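Long-range contact in aldehyde dehydrogenase (Bartonella henselae, PDB 3I44), which probably oxidises aldehydes to carboxylic acids with a nicotinamide adenine dinucleotide cofactor, NAD or NADP, as other members of the aldehyde dehydrogenase family do: residues V385-V393 with G406-F414. The protein carries 1 engineered substitution. Numbering follows the deposited sequence.
Sequences VRPTVFADV and GPVLSLLPF
V385 meets P407 where the two segments come together, its CG1 lying 3.7 Å from the CD of P407. The segments then run on as parallel neighbours, strand 388-391 beside strand 408-414, with axes 20° apart. Their bonds form the usual parallel ladder: T388 and F390 each use both N-H and C=O, reaching P407 O, L409 N, L409 O and L411 N in turn. Nearly straight among them is F390 N to L409 O, 2.9 Å with 178° at the hydrogen. V393 N adds a longer rung to L411 O at 3.2 Å, after the chain has turned through D392.

T388, F390, V408 and S410 lie on one side of the sheet, V389 and L409 on the other, and the beta-branched T388, V389 and V408 suit an extended backbone. The side chain of F390 can be followed outward: CB passes 3.9 Å from L409 O, then CD2 and CE2 bring one ring edge to CG1 of V408, CE2 at 4.1 Å. CZ, at the tip, lies farther from that methyl, and the side chain also packs on I399 and A366. The methyl stands near the ring plane, so the phenyl is met at its rim. CG1 of V408, anti to the backbone N (chi1 178°), is the branch that reaches the ring edge. V393 sets CG2 against CB of S410 at 3.8 Å, the short serine side chain letting the valine methyl come close to the strand. T388 OG1 donates to R386 O at 2.6 Å, from above the carbonyl plane, and accepts a hydrogen bond from G372 N.

The pair belongs to a beta-alpha-beta unit whose short helix 398-401 rests on F390, V393 and S410; helix 348-363 packs against V385 and V408, while helix 316-329 meets V389 and A391. Strands 367-370 and 308-312 continue the sheet beyond 388-391 and 408-414, respectively.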
ATOM      1  N   VAL A 385      34.944  -1.495  13.774  1.00 22.52           N
ATOM      2  CA  VAL A 385      34.917  -2.776  13.133  1.00 22.44           C
ATOM      3  C   VAL A 385      35.988  -2.726  12.043  1.00 22.53           C
ATOM      4  O   VAL A 385      36.162  -1.706  11.372  1.00 21.74           O
ATOM      5  CB  VAL A 385      33.516  -3.082  12.539  1.00 22.63           C
ATOM      6  CG1 VAL A 385      33.509  -4.418  11.791  1.00 23.28           C
ATOM      7  CG2 VAL A 385      32.437  -3.086  13.631  1.00 22.17           C
ATOM      8  N   ARG A 386      36.701  -3.825  11.873  1.00 22.44           N
ATOM      9  CA  ARG A 386      37.742  -3.907  10.862  1.00 23.10           C
ATOM     10  C   ARG A 386      37.125  -4.123   9.491  1.00 23.83           C
ATOM     11  O   ARG A 386      36.321  -5.045   9.322  1.00 24.98           O
ATOM     12  CB  ARG A 386      38.674  -5.098  11.165  1.00 22.80           C
ATOM     13  CG  ARG A 386      39.435  -4.996  12.469  1.00 24.53           C
ATOM     14  CD  ARG A 386      39.961  -6.344  12.959  1.00 24.12           C
ATOM     15  NE  ARG A 386      41.006  -6.890  12.093  1.00 25.11           N
ATOM     16  CZ  ARG A 386      41.407  -8.160  12.120  1.00 28.25           C
ATOM     17  NH1 ARG A 386      40.856  -9.030  12.957  1.00 30.34           N
ATOM     18  NH2 ARG A 386      42.383  -8.575  11.320  1.00 29.68           N
ATOM     19  N   PRO A 387      37.552  -3.344   8.476  1.00 24.48           N
ATOM     20  CA  PRO A 387      37.128  -3.677   7.126  1.00 23.87           C
ATOM     21  C   PRO A 387      37.464  -5.122   6.788  1.00 23.29           C
ATOM     22  O   PRO A 387      38.627  -5.528   6.842  1.00 23.66           O
ATOM     23  CB  PRO A 387      37.924  -2.712   6.258  1.00 24.50           C
ATOM     24  CG  PRO A 387      38.196  -1.567   7.111  1.00 24.83           C
ATOM     25  CD  PRO A 387      38.321  -2.095   8.523  1.00 24.62           C
ATOM     26  N   THR A 388      36.455  -5.901   6.451  1.00 22.67           N
ATOM     27  CA  THR A 388      36.600  -7.345   6.315  1.00 22.27           C
ATOM     28  C   THR A 388      36.097  -7.825   4.962  1.00 22.95           C
ATOM     29  O   THR A 388      35.051  -7.370   4.476  1.00 23.32           O
ATOM     30  CB  THR A 388      35.813  -8.043   7.489  1.00 22.38           C
ATOM     31  OG1 THR A 388      36.354  -7.583   8.738  1.00 22.24           O
ATOM     32  CG2 THR A 388      35.886  -9.568   7.401  1.00 22.22           C
ATOM     33  N   VAL A 389      36.838  -8.741   4.352  1.00 22.83           N
ATOM     34  CA  VAL A 389      36.450  -9.363   3.105  1.00 23.12           C
ATOM     35  C   VAL A 389      36.401 -10.883   3.258  1.00 23.40           C
ATOM     36  O   VAL A 389      37.375 -11.495   3.717  1.00 24.34           O
ATOM     37  CB  VAL A 389      37.424  -8.948   1.952  1.00 22.77           C
ATOM     38  CG1 VAL A 389      37.091  -9.646   0.659  1.00 23.22           C
ATOM     39  CG2 VAL A 389      37.426  -7.424   1.735  1.00 24.57           C
ATOM     40  N   PHE A 390      35.283 -11.496   2.844  1.00 23.68           N
ATOM     41  CA  PHE A 390      35.180 -12.942   2.682  1.00 23.85           C
ATOM     42  C   PHE A 390      35.072 -13.300   1.213  1.00 24.65           C
ATOM     43  O   PHE A 390      34.436 -12.561   0.452  1.00 25.63           O
ATOM     44  CB  PHE A 390      33.937 -13.470   3.407  1.00 24.10           C
ATOM     45  CG  PHE A 390      34.035 -13.440   4.899  1.00 24.11           C
ATOM     46  CD1 PHE A 390      34.679 -14.473   5.583  1.00 25.87           C
ATOM     47  CD2 PHE A 390      33.501 -12.385   5.626  1.00 25.84           C
ATOM     48  CE1 PHE A 390      34.767 -14.457   6.979  1.00 26.36           C
ATOM     49  CE2 PHE A 390      33.584 -12.356   7.012  1.00 27.16           C
ATOM     50  CZ  PHE A 390      34.211 -13.406   7.693  1.00 25.88           C
ATOM     51  N   ALA A 391      35.674 -14.427   0.822  1.00 24.71           N
ATOM     52  CA  ALA A 391      35.572 -14.983  -0.522  1.00 25.74           C
ATOM     53  C   ALA A 391      35.100 -16.432  -0.415  1.00 26.79           C
ATOM     54  O   ALA A 391      35.020 -16.980   0.697  1.00 27.20           O
ATOM     55  CB  ALA A 391      36.913 -14.894  -1.282  1.00 25.53           C
ATOM     56  N   ASP A 392      34.777 -17.042  -1.558  1.00 27.78           N
ATOM     57  CA  ASP A 392      34.177 -18.376  -1.598  1.00 29.27           C
ATOM     58  C   ASP A 392      32.967 -18.475  -0.654  1.00 29.51           C
ATOM     59  O   ASP A 392      32.816 -19.449   0.087  1.00 30.11           O
ATOM     60  CB  ASP A 392      35.246 -19.419  -1.271  1.00 29.68           C
ATOM     61  CG  ASP A 392      36.516 -19.176  -2.070  1.00 31.94           C
ATOM     62  OD1 ASP A 392      36.379 -19.051  -3.311  1.00 34.58           O
ATOM     63  OD2 ASP A 392      37.621 -19.055  -1.467  1.00 33.69           O
ATOM     64  N   VAL A 393      32.111 -17.450  -0.670  1.00 29.84           N
ATOM     65  CA  VAL A 393      30.918 -17.453   0.168  1.00 29.48           C
ATOM     66  C   VAL A 393      29.871 -18.262  -0.575  1.00 30.20           C
ATOM     67  O   VAL A 393      29.823 -18.249  -1.798  1.00 30.60           O
ATOM     68  CB  VAL A 393      30.414 -16.034   0.456  1.00 30.05           C
ATOM     69  CG1 VAL A 393      29.109 -16.093   1.285  1.00 28.92           C
ATOM     70  CG2 VAL A 393      31.506 -15.207   1.174  1.00 27.79           C
ATOM     71  N   GLY A 406      27.779  -3.621   8.716  1.00 23.79           N
ATOM     72  CA  GLY A 406      29.140  -3.269   9.089  1.00 23.75           C
ATOM     73  C   GLY A 406      29.980  -3.345   7.820  1.00 24.37           C
ATOM     74  O   GLY A 406      29.455  -3.740   6.763  1.00 23.82           O
ATOM     75  N   PRO A 407      31.281  -2.999   7.907  1.00 24.36           N
ATOM     76  CA  PRO A 407      32.138  -2.988   6.728  1.00 24.02           C
ATOM     77  C   PRO A 407      32.608  -4.366   6.359  1.00 24.04           C
ATOM     78  O   PRO A 407      33.788  -4.681   6.516  1.00 24.37           O
ATOM     79  CB  PRO A 407      33.279  -2.087   7.161  1.00 24.21           C
ATOM     80  CG  PRO A 407      33.399  -2.368   8.630  1.00 24.61           C
ATOM     81  CD  PRO A 407      31.970  -2.402   9.072  1.00 24.70           C
ATOM     82  N   VAL A 408      31.674  -5.171   5.856  1.00 23.45           N
ATOM     83  CA  VAL A 408      31.890  -6.567   5.618  1.00 23.08           C
ATOM     84  C   VAL A 408      31.383  -6.972   4.222  1.00 23.21           C
ATOM     85  O   VAL A 408      30.194  -6.949   3.934  1.00 23.91           O
ATOM     86  CB  VAL A 408      31.206  -7.401   6.713  1.00 23.24           C
ATOM     87  CG1 VAL A 408      31.382  -8.909   6.441  1.00 22.37           C
ATOM     88  CG2 VAL A 408      31.771  -6.996   8.087  1.00 20.78           C
ATOM     89  N   LEU A 409      32.306  -7.346   3.353  1.00 23.36           N
ATOM     90  CA  LEU A 409      31.976  -7.706   1.981  1.00 23.65           C
ATOM     91  C   LEU A 409      32.062  -9.206   1.792  1.00 24.87           C
ATOM     92  O   LEU A 409      32.994  -9.826   2.300  1.00 25.71           O
ATOM     93  CB  LEU A 409      32.973  -7.017   1.057  1.00 23.95           C
ATOM     94  CG  LEU A 409      32.890  -7.320  -0.429  1.00 23.22           C
ATOM     95  CD1 LEU A 409      31.570  -6.806  -0.988  1.00 23.67           C
ATOM     96  CD2 LEU A 409      34.053  -6.675  -1.177  1.00 23.80           C
ATOM     97  N   SER A 410      31.108  -9.776   1.044  1.00 25.27           N
ATOM     98  CA  SER A 410      31.139 -11.171   0.644  1.00 26.31           C
ATOM     99  C   SER A 410      31.346 -11.335  -0.875  1.00 26.43           C
ATOM    100  O   SER A 410      30.545 -10.813  -1.653  1.00 27.57           O
ATOM    101  CB  SER A 410      29.825 -11.844   1.075  1.00 25.95           C
ATOM    102  OG  SER A 410      29.673 -11.827   2.484  1.00 25.99           O
ATOM    103  N   LEU A 411      32.402 -12.051  -1.289  1.00 26.55           N
ATOM    104  CA  LEU A 411      32.676 -12.351  -2.713  1.00 26.40           C
ATOM    105  C   LEU A 411      32.410 -13.796  -3.017  1.00 26.75           C
ATOM    106  O   LEU A 411      32.725 -14.688  -2.199  1.00 27.37           O
ATOM    107  CB  LEU A 411      34.150 -12.102  -3.092  1.00 26.40           C
ATOM    108  CG  LEU A 411      34.629 -10.716  -3.471  1.00 28.35           C
ATOM    109  CD1 LEU A 411      34.298  -9.789  -2.330  1.00 30.67           C
ATOM    110  CD2 LEU A 411      36.143 -10.718  -3.773  1.00 30.38           C
ATOM    111  N   LEU A 412      31.892 -14.030  -4.211  1.00 26.72           N
ATOM    112  CA  LEU A 412      31.783 -15.359  -4.773  1.00 27.19           C
ATOM    113  C   LEU A 412      31.747 -15.251  -6.306  1.00 27.66           C
ATOM    114  O   LEU A 412      31.410 -14.201  -6.843  1.00 27.40           O
ATOM    115  CB  LEU A 412      30.540 -16.059  -4.264  1.00 27.43           C
ATOM    116  CG  LEU A 412      29.210 -15.309  -4.309  1.00 27.61           C
ATOM    117  CD1 LEU A 412      28.116 -16.338  -4.380  1.00 27.60           C
ATOM    118  CD2 LEU A 412      28.996 -14.344  -3.072  1.00 27.21           C
ATOM    119  N   PRO A 413      32.134 -16.321  -7.011  1.00 27.86           N
ATOM    120  CA  PRO A 413      32.167 -16.289  -8.471  1.00 28.19           C
ATOM    121  C   PRO A 413      30.898 -16.791  -9.129  1.00 28.51           C
ATOM    122  O   PRO A 413      30.079 -17.466  -8.495  1.00 28.31           O
ATOM    123  CB  PRO A 413      33.310 -17.246  -8.804  1.00 28.22           C
ATOM    124  CG  PRO A 413      33.179 -18.309  -7.759  1.00 28.37           C
ATOM    125  CD  PRO A 413      32.709 -17.573  -6.484  1.00 28.11           C
ATOM    126  N   PHE A 414      30.725 -16.440 -10.399  1.00 29.10           N
ATOM    127  CA  PHE A 414      29.718 -17.084 -11.232  1.00 29.59           C
ATOM    128  C   PHE A 414      30.321 -17.406 -12.585  1.00 30.62           C
ATOM    129  O   PHE A 414      31.312 -16.803 -12.979  1.00 30.41           O
ATOM    130  CB  PHE A 414      28.458 -16.232 -11.386  1.00 28.79           C
ATOM    131  CG  PHE A 414      28.650 -14.987 -12.192  1.00 28.02           C
ATOM    132  CD1 PHE A 414      28.501 -15.008 -13.585  1.00 27.96           C
ATOM    133  CD2 PHE A 414      28.977 -13.791 -11.574  1.00 27.23           C
ATOM    134  CE1 PHE A 414      28.680 -13.848 -14.335  1.00 28.30           C
ATOM    135  CE2 PHE A 414      29.153 -12.629 -12.316  1.00 27.48           C
ATOM    136  CZ  PHE A 414      28.992 -12.653 -13.694  1.00 24.96           C
TER